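Local coordinates for aldehyde dehydrogenase (Staphylococcus aureus, PDB 6K10), which oxidises 4,4'-diaponeurosporen-4-al to 4,4'-diaponeurosporenoic acid with NAD, a step in the biosynthesis of the carotenoid staphyloxanthin, at residues N231-V234 against A235-R238. The protein carries 1 engineered substitution. Numbering follows the deposited sequence.
Sequences NIKV and ASER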
ATOM      1  N   ASN A 231      36.621   1.893   6.662  1.00 26.04           N
ATOM      2  CA  ASN A 231      37.381   3.111   6.927  1.00 25.28           C
ATOM      3  C   ASN A 231      36.894   3.641   8.268  1.00 24.63           C
ATOM      4  O   ASN A 231      35.815   4.229   8.359  1.00 21.96           O
ATOM      5  CB  ASN A 231      37.181   4.128   5.809  1.00 26.19           C
ATOM      6  CG  ASN A 231      38.077   5.344   5.952  1.00 29.58           C
ATOM      7  OD1 ASN A 231      38.315   5.836   7.056  1.00 28.63           O
ATOM      8  ND2 ASN A 231      38.581   5.837   4.827  1.00 29.66           N
ATOM      9  N   ILE A 232      37.696   3.438   9.314  1.00 23.89           N
ATOM     10  CA  ILE A 232      37.209   3.621  10.680  1.00 25.79           C
ATOM     11  C   ILE A 232      36.909   5.088  10.965  1.00 25.79           C
ATOM     12  O   ILE A 232      35.871   5.420  11.549  1.00 23.87           O
ATOM     13  CB  ILE A 232      38.216   3.043  11.688  1.00 26.68           C
ATOM     14  CG1 ILE A 232      38.432   1.552  11.421  1.00 27.14           C
ATOM     15  CG2 ILE A 232      37.734   3.272  13.110  1.00 25.00           C
ATOM     16  CD1 ILE A 232      37.219   0.694  11.725  1.00 24.74           C
ATOM     17  N   LYS A 233      37.812   5.991  10.574  1.00 26.08           N
ATOM     18  CA  LYS A 233      37.604   7.399  10.903  1.00 25.26           C
ATOM     19  C   LYS A 233      36.425   7.979  10.136  1.00 21.05           C
ATOM     20  O   LYS A 233      35.606   8.709  10.708  1.00 21.81           O
ATOM     21  CB  LYS A 233      38.868   8.213  10.634  1.00 29.61           C
ATOM     22  CG  LYS A 233      38.778   9.640  11.171  1.00 32.36           C
ATOM     23  CD  LYS A 233      38.410   9.632  12.651  1.00 34.41           C
ATOM     24  CE  LYS A 233      38.473  11.022  13.270  1.00 34.21           C
ATOM     25  NZ  LYS A 233      37.482  11.969  12.688  1.00 33.01           N
ATOM     26  N   VAL A 234      36.320   7.671   8.841  1.00 21.08           N
ATOM     27  CA  VAL A 234      35.181   8.139   8.057  1.00 20.78           C
ATOM     28  C   VAL A 234      33.887   7.512   8.565  1.00 17.96           C
ATOM     29  O   VAL A 234      32.841   8.169   8.613  1.00 21.47           O
ATOM     30  CB  VAL A 234      35.403   7.847   6.563  1.00 23.94           C
ATOM     31  CG1 VAL A 234      34.199   8.296   5.751  1.00 23.37           C
ATOM     32  CG2 VAL A 234      36.664   8.540   6.075  1.00 25.14           C
ATOM     33  N   ALA A 235      33.936   6.234   8.945  1.00 19.19           N
ATOM     34  CA  ALA A 235      32.762   5.595   9.532  1.00 20.26           C
ATOM     35  C   ALA A 235      32.325   6.324  10.794  1.00 20.21           C
ATOM     36  O   ALA A 235      31.137   6.602  10.987  1.00 20.58           O
ATOM     37  CB  ALA A 235      33.055   4.127   9.838  1.00 22.07           C
ATOM     38  N   SER A 236      33.281   6.653  11.662  1.00 21.20           N
ATOM     39  CA  SER A 236      32.941   7.311  12.916  1.00 22.81           C
ATOM     40  C   SER A 236      32.328   8.684  12.673  1.00 22.88           C
ATOM     41  O   SER A 236      31.438   9.116  13.416  1.00 23.38           O
ATOM     42  CB  SER A 236      34.183   7.418  13.800  1.00 23.85           C
ATOM     43  OG  SER A 236      34.986   8.522  13.424  1.00 27.95           O
ATOM     44  N   GLU A 237      32.782   9.384  11.631  1.00 23.32           N
ATOM     45  CA  GLU A 237      32.230  10.701  11.331  1.00 22.55           C
ATOM     46  C   GLU A 237      30.792  10.592  10.836  1.00 22.37           C
ATOM     47  O   GLU A 237      29.916  11.355  11.262  1.00 21.73           O
ATOM     48  CB  GLU A 237      33.108  11.413  10.300  1.00 21.12           C
ATOM     49  CG  GLU A 237      34.414  11.947  10.874  1.00 23.73           C
ATOM     50  CD  GLU A 237      35.443  12.264   9.803  1.00 29.39           C
ATOM     51  OE1 GLU A 237      35.081  12.284   8.608  1.00 28.40           O
ATOM     52  OE2 GLU A 237      36.618  12.498  10.160  1.00 28.14           O
ATOM     53  N   ARG A 238      30.529   9.637   9.943  1.00 20.02           N
ATOM     54  CA  ARG A 238      29.183   9.493   9.397  1.00 21.31           C
ATOM     55  C   ARG A 238      28.232   8.845  10.401  1.00 21.15           C
ATOM     56  O   ARG A 238      27.031   9.137  10.400  1.00 21.39           O
ATOM     57  CB  ARG A 238      29.247   8.711   8.083  1.00 19.43           C
ATOM     58  CG  ARG A 238      30.097   9.440   7.045  1.00 18.91           C
ATOM     59  CD  ARG A 238      30.346   8.657   5.766  1.00 20.02           C
ATOM     60  NE  ARG A 238      31.148   9.465   4.848  1.00 20.30           N
ATOM     61  CZ  ARG A 238      31.583   9.068   3.656  1.00 21.54           C
ATOM     62  NH1 ARG A 238      31.311   7.850   3.207  1.00 21.90           N
ATOM     63  NH2 ARG A 238      32.305   9.900   2.915  1.00 22.07           N
TER
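The capped first turns of helix 232-244 bring Lys233 against Glu237 and Val234 against Arg238, each pair one turn apart. Asn231 is the N-cap. Its OD1 accepts from Val234 N at 3.2 Å, with the donor lying above the amide carbonyl plane, and its backbone O takes the first helical bond, from Ala235 N (2.8 Å).

Lys233 and Glu237 form an i to i+4 salt bridge. Lys233 NZ lies 2.7 Å from Glu237 OE2 and meets the anti lone pair of that oxygen, the one away from OE1. The lysine leaves the backbone with CG anti to N (chi1 -171°), and bends at chi2 and chi4 then bring its ammonium round to Glu237 OE2. NZ also bridges to Glu277 and bonds to Thr274, so the charge ties this helix to helix 264-279.

Ser236 turns its hydroxyl back to the preceding turn. Its OG donates to Lys233 O at 2.8 Å, and Glu237 N donates to the same oxygen at 3.0 Å. Both donors arrive from one face of that carbonyl. With chi1 at 81°, OG sits between the backbone N and the carbonyl carbon. It is also hydrogen-bonded to Thr274 OG1.

Val234 and Arg238 run side by side. Val234 CG1 lies over one face of the guanidinium, above its centre, 3.4 Å from Arg238 CZ. The guanidinium's polar partners lie elsewhere: NH1 bonds to Asn398 O, and NH2 to Ser441 O of the second subunit, so the arginine ties the helix to the second subunit.

The arrangement is that of an Asn-capped helix start with an i to i+4 Lys-Glu bridge, here in the crossover helix of the beta-alpha-beta unit between strands 223-226 and 256-260.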